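Local coordinates for protein ATP-dependent 6-phosphofructokinase subunit beta (Saccharomyces cerevisiae, PDB 3O8O) that catalyses the ATP-dependent phosphorylation of fructose 6-phosphate to fructose 1,6-bisphosphate, the first committing step of glycolysis, under allosteric control, at residues L524-P529 / S572-T577; V565-G570 / L623-T628; G584-Y589 / H758-K763; A633-K638 / P655-H660. All coordinates share one frame; numbering follows the deposited sequence.

Contact 1: residues L524-P529 / S572-T577; sequences LSNNVP and SGYLAT. With FDP (2,6-di-O-phosphono-beta-D-fructofuranose), chain L.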
loop_
_atom_site.group_PDB
_atom_site.type_symbol
_atom_site.label_atom_id
_atom_site.label_comp_id
_atom_site.label_asym_id
_atom_site.label_seq_id
_atom_site.Cartn_x
_atom_site.Cartn_y
_atom_site.Cartn_z
ATOM N N LEU B 524 2.801 -24.611 8.304
ATOM C CA LEU B 524 3.190 -24.002 9.584
ATOM C C LEU B 524 2.010 -23.277 10.255
ATOM O O LEU B 524 2.048 -22.980 11.446
ATOM C CB LEU B 524 4.370 -23.035 9.366
ATOM C CG LEU B 524 4.198 -21.912 8.321
ATOM C CD1 LEU B 524 3.365 -20.825 8.945
ATOM C CD2 LEU B 524 5.551 -21.312 7.879
ATOM N N SER B 525 0.956 -23.030 9.485
ATOM C CA SER B 525 -0.217 -22.344 9.979
ATOM C C SER B 525 -1.158 -23.201 10.797
ATOM O O SER B 525 -1.918 -22.676 11.611
ATOM C CB SER B 525 -1.007 -21.773 8.823
ATOM O OG SER B 525 -0.136 -21.107 7.959
ATOM N N ASN B 526 -1.137 -24.508 10.556
ATOM C CA ASN B 526 -2.005 -25.451 11.261
ATOM C C ASN B 526 -3.471 -25.096 11.006
ATOM O O ASN B 526 -4.299 -25.073 11.925
ATOM C CB ASN B 526 -1.690 -25.436 12.760
ATOM C CG ASN B 526 -2.189 -26.680 13.467
ATOM O OD1 ASN B 526 -1.998 -27.793 12.982
ATOM N ND2 ASN B 526 -2.828 -26.503 14.616
ATOM N N ASN B 527 -3.780 -24.833 9.738
ATOM C CA ASN B 527 -5.131 -24.446 9.316
ATOM C C ASN B 527 -5.929 -25.536 8.609
ATOM O O ASN B 527 -7.039 -25.292 8.118
ATOM C CB ASN B 527 -5.065 -23.208 8.398
ATOM C CG ASN B 527 -4.315 -23.473 7.088
ATOM O OD1 ASN B 527 -3.229 -24.060 7.075
ATOM N ND2 ASN B 527 -4.885 -23.019 5.987
ATOM N N VAL B 528 -5.366 -26.735 8.547
ATOM C CA VAL B 528 -6.042 -27.832 7.881
ATOM C C VAL B 528 -6.941 -28.595 8.833
ATOM O O VAL B 528 -6.462 -29.201 9.787
ATOM C CB VAL B 528 -5.046 -28.790 7.285
ATOM C CG1 VAL B 528 -5.772 -29.983 6.695
ATOM C CG2 VAL B 528 -4.248 -28.077 6.220
ATOM N N PRO B 529 -8.260 -28.599 8.564
ATOM C CA PRO B 529 -9.271 -29.273 9.378
ATOM C C PRO B 529 -8.962 -30.740 9.544
ATOM O O PRO B 529 -8.353 -31.338 8.676
ATOM C CB PRO B 529 -10.553 -29.071 8.578
ATOM C CG PRO B 529 -10.296 -27.847 7.801
ATOM C CD PRO B 529 -8.883 -28.043 7.351
ATOM N N SER B 572 -5.384 -18.301 10.603
ATOM C CA SER B 572 -5.222 -19.048 11.841
ATOM C C SER B 572 -4.255 -18.385 12.811
ATOM O O SER B 572 -3.078 -18.184 12.492
ATOM C CB SER B 572 -4.734 -20.456 11.555
ATOM O OG SER B 572 -4.365 -21.078 12.773
ATOM N N GLY B 573 -4.759 -18.070 14.004
ATOM C CA GLY B 573 -3.942 -17.440 15.026
ATOM C C GLY B 573 -3.107 -18.427 15.831
ATOM O O GLY B 573 -2.467 -18.080 16.825
ATOM N N TYR B 574 -3.095 -19.670 15.386
ATOM C CA TYR B 574 -2.339 -20.679 16.084
ATOM C C TYR B 574 -0.874 -20.279 16.329
ATOM O O TYR B 574 -0.409 -20.248 17.474
ATOM C CB TYR B 574 -2.392 -21.990 15.311
ATOM C CG TYR B 574 -1.562 -23.060 15.959
ATOM C CD1 TYR B 574 -2.020 -23.751 17.084
ATOM C CD2 TYR B 574 -0.315 -23.381 15.451
ATOM C CE1 TYR B 574 -1.251 -24.740 17.672
ATOM C CE2 TYR B 574 0.449 -24.351 16.019
ATOM C CZ TYR B 574 -0.013 -25.039 17.125
ATOM O OH TYR B 574 0.763 -26.060 17.624
ATOM N N LEU B 575 -0.149 -19.972 15.254
ATOM C CA LEU B 575 1.259 -19.608 15.369
ATOM C C LEU B 575 1.522 -18.378 16.230
ATOM O O LEU B 575 2.397 -18.387 17.098
ATOM C CB LEU B 575 1.853 -19.411 13.984
ATOM C CG LEU B 575 3.336 -18.991 13.896
ATOM C CD1 LEU B 575 4.304 -19.972 14.570
ATOM C CD2 LEU B 575 3.674 -18.856 12.434
ATOM N N ALA B 576 0.771 -17.311 16.000
ATOM C CA ALA B 576 0.961 -16.105 16.792
ATOM C C ALA B 576 0.707 -16.391 18.281
ATOM O O ALA B 576 1.452 -15.930 19.150
ATOM C CB ALA B 576 0.024 -15.024 16.298
ATOM N N THR B 577 -0.339 -17.166 18.562
ATOM C CA THR B 577 -0.695 -17.494 19.934
ATOM C C THR B 577 0.379 -18.238 20.678
ATOM O O THR B 577 0.847 -17.771 21.719
ATOM C CB THR B 577 -1.972 -18.325 20.021
ATOM O OG1 THR B 577 -3.077 -17.553 19.526
ATOM C CG2 THR B 577 -2.230 -18.728 21.466
HETATM P P1 FDP L . -0.895 -21.272 4.251
HETATM O O1P FDP L . -1.566 -22.267 3.387
HETATM O O2P FDP L . -0.335 -21.944 5.600
HETATM O O3P FDP L . -1.913 -20.115 4.723
HETATM O O1 FDP L . 1.393 -18.093 6.075
HETATM C C1 FDP L . 0.484 -18.891 5.310
HETATM C C2 FDP L . 1.239 -19.665 4.227
HETATM O O2 FDP L . 0.373 -20.576 3.540
HETATM C C3 FDP L . 2.443 -20.385 4.836
HETATM O O3 FDP L . 2.210 -21.794 4.775
HETATM C C4 FDP L . 3.573 -20.012 3.881
HETATM O O4 FDP L . 4.797 -19.978 4.618
HETATM C C5 FDP L . 3.146 -18.596 3.514
HETATM O O5 FDP L . 1.749 -18.756 3.244
HETATM C C6 FDP L . 3.829 -18.023 2.271
HETATM O O6 FDP L . 3.399 -18.715 1.095
HETATM P P2 FDP L . 3.609 -18.072 -0.366
HETATM O O4P FDP L . 2.879 -18.823 -1.409
HETATM O O5P FDP L . 3.144 -16.535 -0.286
HETATM O O6P FDP L . 5.200 -18.050 -0.603
#
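N526 meets Y574 where the loop 524-529 faces the start of helix 574-583. The N526 amide nitrogen ND2 sits 3.7 Å above the plane of the Y574 ring, over its centre, and CB of N526 adds an off-centre CH-pi contact, 3.7 Å from CD2 of Y574. Amide and ring planes are 52° apart, which rules out a flat stack; the amide is held beyond the pair, OD1 by the backbone N of S534 and ND2 weakly by the carbonyl of E532. S572 provides the polar link. Its OG, anti to the backbone N (chi1 170°), donates to the carbonyl O of S525 at 3.1 Å and accepts from the backbone N of Y574 at 3.2 Å. The second bond closes an ST turn, which leads the chain through the N-cap G573 into the helix. An alanine in place of Y574 would probably leave ND2 and CB of N526 without the ring face beneath them, and W749 without its edge-to-face partner. S525 also looks the other way, its OG donating to O2P of the bound fructose 2,6-bisphosphate. L524 is similarly two-sided: CD1 packs 4.0 Å from CD2 of L575, while CD2 lies 3.6 Å from the sugar oxygen O4.

Contact 2: residues V565-G570 / L623-T628; sequences VDCQGG and LILKST. With FDP (2,6-di-O-phosphono-beta-D-fructofuranose), chain L.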
loop_
_atom_site.group_PDB
_atom_site.type_symbol
_atom_site.label_atom_id
_atom_site.label_comp_id
_atom_site.label_asym_id
_atom_site.label_seq_id
_atom_site.Cartn_x
_atom_site.Cartn_y
_atom_site.Cartn_z
ATOM N N VAL B 565 5.630 -7.405 15.445
ATOM C CA VAL B 565 6.140 -8.459 14.595
ATOM C C VAL B 565 5.089 -9.099 13.752
ATOM O O VAL B 565 4.196 -9.760 14.280
ATOM C CB VAL B 565 6.733 -9.574 15.414
ATOM C CG1 VAL B 565 7.472 -10.526 14.495
ATOM C CG2 VAL B 565 7.635 -9.009 16.470
ATOM N N ASP B 566 5.202 -8.929 12.440
ATOM C CA ASP B 566 4.258 -9.531 11.507
ATOM C C ASP B 566 4.406 -11.064 11.581
ATOM O O ASP B 566 5.501 -11.572 11.422
ATOM C CB ASP B 566 4.572 -9.029 10.106
ATOM C CG ASP B 566 3.625 -9.581 9.073
ATOM O OD1 ASP B 566 2.405 -9.405 9.270
ATOM O OD2 ASP B 566 4.093 -10.179 8.074
ATOM N N CYS B 567 3.315 -11.789 11.831
ATOM C CA CYS B 567 3.345 -13.256 11.948
ATOM C C CYS B 567 2.549 -13.942 10.857
ATOM O O CYS B 567 1.620 -13.358 10.331
ATOM C CB CYS B 567 2.779 -13.685 13.285
ATOM S SG CYS B 567 3.743 -13.071 14.629
ATOM N N GLN B 568 2.908 -15.181 10.519
ATOM C CA GLN B 568 2.202 -15.904 9.474
ATOM C C GLN B 568 1.073 -16.729 10.011
ATOM O O GLN B 568 0.774 -16.681 11.200
ATOM C CB GLN B 568 3.155 -16.799 8.694
ATOM C CG GLN B 568 3.892 -16.041 7.606
ATOM C CD GLN B 568 4.792 -16.914 6.762
ATOM O OE1 GLN B 568 5.544 -16.423 5.917
ATOM N NE2 GLN B 568 4.725 -18.216 6.985
ATOM N N GLY B 569 0.425 -17.465 9.124
ATOM C CA GLY B 569 -0.653 -18.304 9.556
ATOM C C GLY B 569 -1.971 -17.984 8.902
ATOM O O GLY B 569 -3.015 -18.459 9.351
ATOM N N GLY B 570 -1.961 -17.182 7.851
ATOM C CA GLY B 570 -3.224 -16.870 7.205
ATOM C C GLY B 570 -4.343 -16.450 8.160
ATOM O O GLY B 570 -4.232 -15.450 8.887
ATOM N N LEU B 623 7.047 -6.947 23.156
ATOM C CA LEU B 623 6.694 -7.462 21.844
ATOM C C LEU B 623 5.192 -7.539 21.650
ATOM O O LEU B 623 4.439 -7.894 22.558
ATOM C CB LEU B 623 7.238 -8.876 21.632
ATOM C CG LEU B 623 8.730 -9.128 21.657
ATOM C CD1 LEU B 623 8.984 -10.582 21.373
ATOM C CD2 LEU B 623 9.406 -8.269 20.602
ATOM N N ILE B 624 4.764 -7.222 20.443
ATOM C CA ILE B 624 3.367 -7.293 20.087
ATOM C C ILE B 624 3.406 -8.171 18.853
ATOM O O ILE B 624 3.936 -7.752 17.823
ATOM C CB ILE B 624 2.807 -5.906 19.696
ATOM C CG1 ILE B 624 2.784 -4.979 20.906
ATOM C CG2 ILE B 624 1.407 -6.047 19.157
ATOM C CD1 ILE B 624 2.391 -3.585 20.549
ATOM N N LEU B 625 2.912 -9.403 18.961
ATOM C CA LEU B 625 2.895 -10.291 17.804
ATOM C C LEU B 625 1.589 -10.054 17.105
ATOM O O LEU B 625 0.537 -10.012 17.718
ATOM C CB LEU B 625 3.021 -11.767 18.196
ATOM C CG LEU B 625 4.257 -12.158 19.022
ATOM C CD1 LEU B 625 4.495 -13.645 18.824
ATOM C CD2 LEU B 625 5.508 -11.356 18.615
ATOM N N LYS B 626 1.655 -9.893 15.804
ATOM C CA LYS B 626 0.448 -9.642 15.079
ATOM C C LYS B 626 0.343 -10.488 13.821
ATOM O O LYS B 626 1.117 -10.324 12.885
ATOM C CB LYS B 626 0.384 -8.145 14.746
ATOM C CG LYS B 626 -0.824 -7.681 13.948
ATOM C CD LYS B 626 -0.485 -7.546 12.509
ATOM C CE LYS B 626 -1.684 -7.140 11.682
ATOM N NZ LYS B 626 -1.313 -6.919 10.236
ATOM N N SER B 627 -0.592 -11.427 13.823
ATOM C CA SER B 627 -0.832 -12.228 12.649
ATOM C C SER B 627 -1.244 -11.196 11.595
ATOM O O SER B 627 -2.046 -10.305 11.888
ATOM C CB SER B 627 -2.007 -13.183 12.883
ATOM O OG SER B 627 -1.621 -14.349 13.606
ATOM N N THR B 628 -0.711 -11.309 10.381
ATOM C CA THR B 628 -1.062 -10.379 9.315
ATOM C C THR B 628 -2.574 -10.246 9.099
ATOM O O THR B 628 -3.094 -9.132 8.983
ATOM C CB THR B 628 -0.452 -10.805 7.992
ATOM O OG1 THR B 628 0.954 -11.010 8.172
ATOM C CG2 THR B 628 -0.682 -9.761 6.939
HETATM P P1 FDP L . -0.895 -21.272 4.251
HETATM O O1P FDP L . -1.566 -22.267 3.387
HETATM O O2P FDP L . -0.335 -21.944 5.600
HETATM O O3P FDP L . -1.913 -20.115 4.723
HETATM O O1 FDP L . 1.393 -18.093 6.075
HETATM C C1 FDP L . 0.484 -18.891 5.310
HETATM C C2 FDP L . 1.239 -19.665 4.227
HETATM O O2 FDP L . 0.373 -20.576 3.540
HETATM C C3 FDP L . 2.443 -20.385 4.836
HETATM O O3 FDP L . 2.210 -21.794 4.775
HETATM C C4 FDP L . 3.573 -20.012 3.881
HETATM O O4 FDP L . 4.797 -19.978 4.618
HETATM C C5 FDP L . 3.146 -18.596 3.514
HETATM O O5 FDP L . 1.749 -18.756 3.244
HETATM C C6 FDP L . 3.829 -18.023 2.271
HETATM O O6 FDP L . 3.399 -18.715 1.095
HETATM P P2 FDP L . 3.609 -18.072 -0.366
HETATM O O4P FDP L . 2.879 -18.823 -1.409
HETATM O O5P FDP L . 3.144 -16.535 -0.286
HETATM O O6P FDP L . 5.200 -18.050 -0.603
#
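V565 to C567 run parallel to L625 to S627 as neighbouring strands, their short axes 4.5 Å apart at closest approach and turned by 33°. Backbone bonds alternate between the two: V565 N gives to I624 O, K626 N to V565 O, C567 N to K626 O, and T628 N to C567 O just past the strand end. V565, C567, L625 and S627 share one face of the sheet. There the side chains of V565 and L625 lie side by side and point the same way, CG2 of V565 3.8 Å from CD2 of L625, while SG of C567 rests 3.9 Å from CB of L625. D566 and K626 occupy the other face. T628 OG1 donates to OD1 of D566, although the modelled length is doubtfully short. The K626 chain bends at chi2 (-99°, which places CD) and is extended beyond; its NZ donates to the carbonyl O of T628 at 3.1 Å and also to L634 O. Beyond the strand, G569 N donates to O1 of the bound activator at 3.3 Å. Helices 537-558 and 574-583 cover the V565 and C567 face, helix 636-647 packs on the D566 and K626 face, and strands 587-589 and 652-656 flank the pair in the four-stranded parallel sheet.

Contact 3: residues G584-Y589 / H758-K763; sequences GAQVSY and HLVGRK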
loop_
_atom_site.group_PDB
_atom_site.type_symbol
_atom_site.label_atom_id
_atom_site.label_comp_id
_atom_site.label_asym_id
_atom_site.label_seq_id
_atom_site.Cartn_x
_atom_site.Cartn_y
_atom_site.Cartn_z
ATOM N N GLY B 584 6.589 -14.843 25.851
ATOM C CA GLY B 584 6.018 -13.896 26.787
ATOM C C GLY B 584 5.604 -12.596 26.128
ATOM O O GLY B 584 5.763 -11.537 26.705
ATOM N N ALA B 585 5.066 -12.666 24.920
ATOM C CA ALA B 585 4.656 -11.452 24.227
ATOM C C ALA B 585 3.626 -10.738 25.087
ATOM O O ALA B 585 2.766 -11.358 25.695
ATOM C CB ALA B 585 4.063 -11.787 22.854
ATOM N N GLN B 586 3.732 -9.426 25.128
ATOM C CA GLN B 586 2.837 -8.625 25.915
ATOM C C GLN B 586 1.479 -8.643 25.251
ATOM O O GLN B 586 0.457 -8.935 25.879
ATOM C CB GLN B 586 3.388 -7.207 26.000
ATOM C CG GLN B 586 2.558 -6.265 26.837
ATOM C CD GLN B 586 2.379 -6.755 28.257
ATOM O OE1 GLN B 586 1.555 -7.635 28.536
ATOM N NE2 GLN B 586 3.157 -6.183 29.169
ATOM N N VAL B 587 1.471 -8.342 23.963
ATOM C CA VAL B 587 0.234 -8.330 23.203
ATOM C C VAL B 587 0.367 -9.244 21.997
ATOM O O VAL B 587 1.471 -9.487 21.520
ATOM C CB VAL B 587 -0.075 -6.926 22.676
ATOM C CG1 VAL B 587 -1.492 -6.886 22.103
ATOM C CG2 VAL B 587 0.106 -5.917 23.774
ATOM N N SER B 588 -0.756 -9.768 21.530
ATOM C CA SER B 588 -0.779 -10.592 20.343
ATOM C C SER B 588 -2.149 -10.403 19.646
ATOM O O SER B 588 -3.215 -10.507 20.270
ATOM C CB SER B 588 -0.538 -12.044 20.707
ATOM O OG SER B 588 -1.725 -12.645 21.176
ATOM N N TYR B 589 -2.120 -10.083 18.359
ATOM C CA TYR B 589 -3.350 -9.883 17.618
ATOM C C TYR B 589 -3.528 -11.038 16.629
ATOM O O TYR B 589 -2.580 -11.393 15.921
ATOM C CB TYR B 589 -3.292 -8.548 16.869
ATOM C CG TYR B 589 -3.263 -7.338 17.764
ATOM C CD1 TYR B 589 -2.306 -6.346 17.590
ATOM C CD2 TYR B 589 -4.179 -7.188 18.794
ATOM C CE1 TYR B 589 -2.268 -5.231 18.434
ATOM C CE2 TYR B 589 -4.150 -6.089 19.636
ATOM C CZ TYR B 589 -3.195 -5.112 19.453
ATOM O OH TYR B 589 -3.167 -4.002 20.271
ATOM N N HIS B 758 -2.945 -13.466 31.055
ATOM C CA HIS B 758 -2.762 -13.469 32.497
ATOM C C HIS B 758 -1.311 -13.453 32.905
ATOM O O HIS B 758 -0.900 -12.663 33.761
ATOM C CB HIS B 758 -3.468 -14.671 33.104
ATOM C CG HIS B 758 -4.957 -14.627 32.966
ATOM N ND1 HIS B 758 -5.761 -15.714 33.245
ATOM C CD2 HIS B 758 -5.790 -13.622 32.603
ATOM C CE1 HIS B 758 -7.026 -15.377 33.060
ATOM N NE2 HIS B 758 -7.071 -14.114 32.671
ATOM N N LEU B 759 -0.533 -14.319 32.272
ATOM C CA LEU B 759 0.880 -14.445 32.576
ATOM C C LEU B 759 1.665 -13.179 32.333
ATOM O O LEU B 759 2.772 -13.007 32.838
ATOM C CB LEU B 759 1.481 -15.562 31.740
ATOM C CG LEU B 759 1.202 -16.956 32.267
ATOM C CD1 LEU B 759 1.656 -18.008 31.289
ATOM C CD2 LEU B 759 1.944 -17.092 33.584
ATOM N N VAL B 760 1.092 -12.275 31.566
ATOM C CA VAL B 760 1.813 -11.072 31.247
ATOM C C VAL B 760 1.061 -9.837 31.734
ATOM O O VAL B 760 1.525 -8.709 31.551
ATOM C CB VAL B 760 2.065 -11.065 29.746
ATOM C CG1 VAL B 760 0.760 -11.012 29.024
ATOM C CG2 VAL B 760 2.974 -9.937 29.373
ATOM N N GLY B 761 -0.093 -10.081 32.368
ATOM C CA GLY B 761 -0.920 -9.015 32.935
ATOM C C GLY B 761 -1.750 -8.121 32.007
ATOM O O GLY B 761 -1.985 -6.929 32.294
ATOM N N ARG B 762 -2.214 -8.697 30.899
ATOM C CA ARG B 762 -2.990 -7.941 29.942
ATOM C C ARG B 762 -4.468 -8.144 30.197
ATOM O O ARG B 762 -4.896 -9.234 30.569
ATOM C CB ARG B 762 -2.632 -8.382 28.535
ATOM C CG ARG B 762 -3.201 -7.494 27.465
ATOM C CD ARG B 762 -3.119 -8.155 26.124
ATOM N NE ARG B 762 -3.687 -7.319 25.085
ATOM C CZ ARG B 762 -4.350 -7.790 24.037
ATOM N NH1 ARG B 762 -4.530 -9.103 23.890
ATOM N NH2 ARG B 762 -4.844 -6.943 23.141
ATOM N N LYS B 763 -5.245 -7.089 29.963
ATOM C CA LYS B 763 -6.686 -7.105 30.196
ATOM C C LYS B 763 -7.672 -7.570 29.144
ATOM O O LYS B 763 -7.763 -8.759 28.807
ATOM C CB LYS B 763 -7.158 -5.715 30.638
ATOM C CG LYS B 763 -6.958 -5.381 32.110
ATOM C CD LYS B 763 -7.971 -6.077 33.037
ATOM C CE LYS B 763 -7.768 -7.602 33.147
ATOM N NZ LYS B 763 -8.312 -8.369 31.985
#
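Y589 and R762 meet at one polar atom, OD2 of D603 on helix 597-614: Y589 OH hydrogen-bonds to it and NH2 of R762 forms a salt bridge with it. R762 reaches this point with a chain extended from CG to NE, its CG anti to the backbone N (chi1 -170°). On the way its CD passes 3.7 Å from the carbonyl O of Q586. V587 then lies across the arginine at about a right angle, placing CG1 3.4 Å above the guanidinium plane and toward its rim. The same CG1 covers a face of the Y589 ring, also off-centre; ring and guanidinium planes are 77° apart. NH2 of R762 approaches CE2 of Y589 at 3.7 Å. Nearer the helix end, CG1 of V760 packs 3.9 Å from the carbonyl O of A585. Just beyond, G761 takes a positive phi (75°) and two bonds run back into the last turn, one of them G761 N to H758 O at 3.0 Å. This is a Schellman motif, by which helix 750-760 ends and the C-terminal tail turns to pack on 587-589, the edge strand of a parallel alpha/beta sheet.

Contact 4: residues A633-K638 / P655-H660; sequences ALSATK and PAYPGH. With FDP (2,6-di-O-phosphono-beta-D-fructofuranose), chain L.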
loop_
_atom_site.group_PDB
_atom_site.type_symbol
_atom_site.label_atom_id
_atom_site.label_comp_id
_atom_site.label_asym_id
_atom_site.label_seq_id
_atom_site.Cartn_x
_atom_site.Cartn_y
_atom_site.Cartn_z
ATOM N N ALA B 633 -6.350 -3.488 7.465
ATOM C CA ALA B 633 -6.144 -2.048 7.468
ATOM C C ALA B 633 -4.845 -1.663 8.116
ATOM O O ALA B 633 -4.135 -0.813 7.618
ATOM C CB ALA B 633 -7.263 -1.385 8.174
ATOM N N LEU B 634 -4.517 -2.300 9.228
ATOM C CA LEU B 634 -3.295 -1.972 9.940
ATOM C C LEU B 634 -2.179 -3.001 9.826
ATOM O O LEU B 634 -2.273 -4.081 10.396
ATOM C CB LEU B 634 -3.635 -1.746 11.403
ATOM C CG LEU B 634 -4.537 -0.531 11.628
ATOM C CD1 LEU B 634 -5.177 -0.650 12.990
ATOM C CD2 LEU B 634 -3.710 0.755 11.508
ATOM N N SER B 635 -1.124 -2.653 9.088
ATOM C CA SER B 635 0.021 -3.542 8.913
ATOM C C SER B 635 0.967 -3.413 10.085
ATOM O O SER B 635 0.914 -2.446 10.837
ATOM C CB SER B 635 0.806 -3.170 7.664
ATOM O OG SER B 635 1.636 -2.045 7.918
ATOM N N ALA B 636 1.863 -4.372 10.222
ATOM C CA ALA B 636 2.821 -4.306 11.300
ATOM C C ALA B 636 3.472 -2.932 11.252
ATOM O O ALA B 636 3.713 -2.322 12.291
ATOM C CB ALA B 636 3.855 -5.379 11.129
ATOM N N THR B 637 3.741 -2.441 10.045
ATOM C CA THR B 637 4.361 -1.134 9.875
ATOM C C THR B 637 3.448 -0.027 10.325
ATOM O O THR B 637 3.839 0.814 11.128
ATOM C CB THR B 637 4.723 -0.867 8.430
ATOM O OG1 THR B 637 5.656 -1.855 8.001
ATOM C CG2 THR B 637 5.366 0.466 8.273
ATOM N N LYS B 638 2.221 -0.013 9.835
ATOM C CA LYS B 638 1.322 1.066 10.235
ATOM C C LYS B 638 0.985 1.039 11.703
ATOM O O LYS B 638 0.765 2.076 12.334
ATOM C CB LYS B 638 0.025 1.039 9.436
ATOM C CG LYS B 638 0.042 1.991 8.266
ATOM C CD LYS B 638 0.332 3.376 8.748
ATOM C CE LYS B 638 0.584 4.274 7.586
ATOM N NZ LYS B 638 0.746 5.649 8.085
ATOM N N PRO B 655 8.490 -1.800 13.376
ATOM C CA PRO B 655 7.923 -3.020 12.802
ATOM C C PRO B 655 8.996 -4.104 12.609
ATOM O O PRO B 655 10.207 -3.822 12.590
ATOM C CB PRO B 655 7.326 -2.525 11.478
ATOM C CG PRO B 655 8.278 -1.439 11.095
ATOM C CD PRO B 655 8.631 -0.739 12.369
ATOM N N ALA B 656 8.547 -5.348 12.490
ATOM C CA ALA B 656 9.462 -6.464 12.286
ATOM C C ALA B 656 8.788 -7.460 11.377
ATOM O O ALA B 656 7.671 -7.890 11.658
ATOM C CB ALA B 656 9.811 -7.114 13.604
ATOM N N TYR B 657 9.459 -7.801 10.281
ATOM C CA TYR B 657 8.904 -8.750 9.336
ATOM C C TYR B 657 9.793 -9.967 9.107
ATOM O O TYR B 657 10.505 -10.042 8.103
ATOM C CB TYR B 657 8.624 -8.065 8.001
ATOM C CG TYR B 657 7.505 -7.062 8.028
ATOM C CD1 TYR B 657 7.740 -5.744 8.369
ATOM C CD2 TYR B 657 6.225 -7.420 7.670
ATOM C CE1 TYR B 657 6.711 -4.783 8.349
ATOM C CE2 TYR B 657 5.198 -6.485 7.640
ATOM C CZ TYR B 657 5.445 -5.163 7.979
ATOM O OH TYR B 657 4.425 -4.239 7.937
ATOM N N PRO B 658 9.750 -10.942 10.029
ATOM C CA PRO B 658 10.563 -12.154 9.908
ATOM C C PRO B 658 10.242 -12.853 8.602
ATOM O O PRO B 658 11.083 -13.536 8.023
ATOM C CB PRO B 658 10.181 -12.960 11.151
ATOM C CG PRO B 658 8.818 -12.502 11.435
ATOM C CD PRO B 658 8.867 -11.030 11.196
ATOM N N GLY B 659 9.019 -12.671 8.138
ATOM C CA GLY B 659 8.643 -13.246 6.866
ATOM C C GLY B 659 8.733 -14.748 6.651
ATOM O O GLY B 659 8.146 -15.535 7.395
ATOM N N HIS B 660 9.453 -15.153 5.610
ATOM C CA HIS B 660 9.586 -16.560 5.294
ATOM C C HIS B 660 10.537 -17.359 6.173
ATOM O O HIS B 660 10.538 -18.586 6.079
ATOM C CB HIS B 660 9.975 -16.748 3.824
ATOM C CG HIS B 660 8.821 -16.618 2.873
ATOM N ND1 HIS B 660 8.384 -15.407 2.375
ATOM C CD2 HIS B 660 7.982 -17.549 2.366
ATOM C CE1 HIS B 660 7.329 -15.602 1.604
ATOM N NE2 HIS B 660 7.064 -16.892 1.584
HETATM P P1 FDP L . -0.895 -21.272 4.251
HETATM O O1P FDP L . -1.566 -22.267 3.387
HETATM O O2P FDP L . -0.335 -21.944 5.600
HETATM O O3P FDP L . -1.913 -20.115 4.723
HETATM O O1 FDP L . 1.393 -18.093 6.075
HETATM C C1 FDP L . 0.484 -18.891 5.310
HETATM C C2 FDP L . 1.239 -19.665 4.227
HETATM O O2 FDP L . 0.373 -20.576 3.540
HETATM C C3 FDP L . 2.443 -20.385 4.836
HETATM O O3 FDP L . 2.210 -21.794 4.775
HETATM C C4 FDP L . 3.573 -20.012 3.881
HETATM O O4 FDP L . 4.797 -19.978 4.618
HETATM C C5 FDP L . 3.146 -18.596 3.514
HETATM O O5 FDP L . 1.749 -18.756 3.244
HETATM C C6 FDP L . 3.829 -18.023 2.271
HETATM O O6 FDP L . 3.399 -18.715 1.095
HETATM P P2 FDP L . 3.609 -18.072 -0.366
HETATM O O4P FDP L . 2.879 -18.823 -1.409
HETATM O O5P FDP L . 3.144 -16.535 -0.286
HETATM O O6P FDP L . 5.200 -18.050 -0.603
#
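The N-terminal end of helix 636-647, capped by S635, meets the stretch that leaves strand 652-656 for the activator pocket, and T637 and Y657 join the two through their hydroxyls. T637 OG1 and Y657 OH are 2.7 Å apart in a hydrogen bond whose donor could be either. OG1 of T637 lies at the edge of the Y657 ring, near its plane, and the two side chains cross at about a right angle. CB of A636 packs obliquely on the phenol, 3.5 Å from CZ of Y657. The cap itself is a straight bond, K638 N to S635 OG at 2.9 Å with an N-H...O angle of 170°. Strand 622-627, this helix and strand 652-656 form a beta-alpha-beta crossover that passes over strand 561-567, whose D566 touches both A636 and Y657. A phenylalanine in place of Y657 would drop the hydroxyl and would probably leave T637 OG1 without its mate at the helix start. P655 closes the contact with CB, 3.6 Å from CA of T637 and 3.7 Å from the carbonyl O of A636. Further along the same segment, NE2 of H660 donates to phosphate oxygen O6P of the bound fructose 2,6-bisphosphate at 3.1 Å. An aromatic side chain of a neighbouring subunit meets the H660 ring edge-to-face, and an aromatic side chain of that subunit hydrogen-bonds to P658 O.

How the contacts relate
Three of the four contacts converge on one bound fructose 2,6-bisphosphate, the allosteric activator: contact 1 brings S525 to one phosphate, contact 4 brings H660 to the other, and contact 2 offers G569 N to the sugar hydroxyl O1. Contacts 2 and 4 lie closest, their centres about 7 Å apart, and D566 N bonds to A656 O across neighbouring strands. Contact 1 is about 11 Å from contact 2, centre to centre, touching it where S525 OG comes 3.3 Å from G569 CA. Contact 3 lies farther off, about 19 Å from contacts 1 and 4 between centres, yet shares the sheet of contact 2 through Y589 N and L625 O.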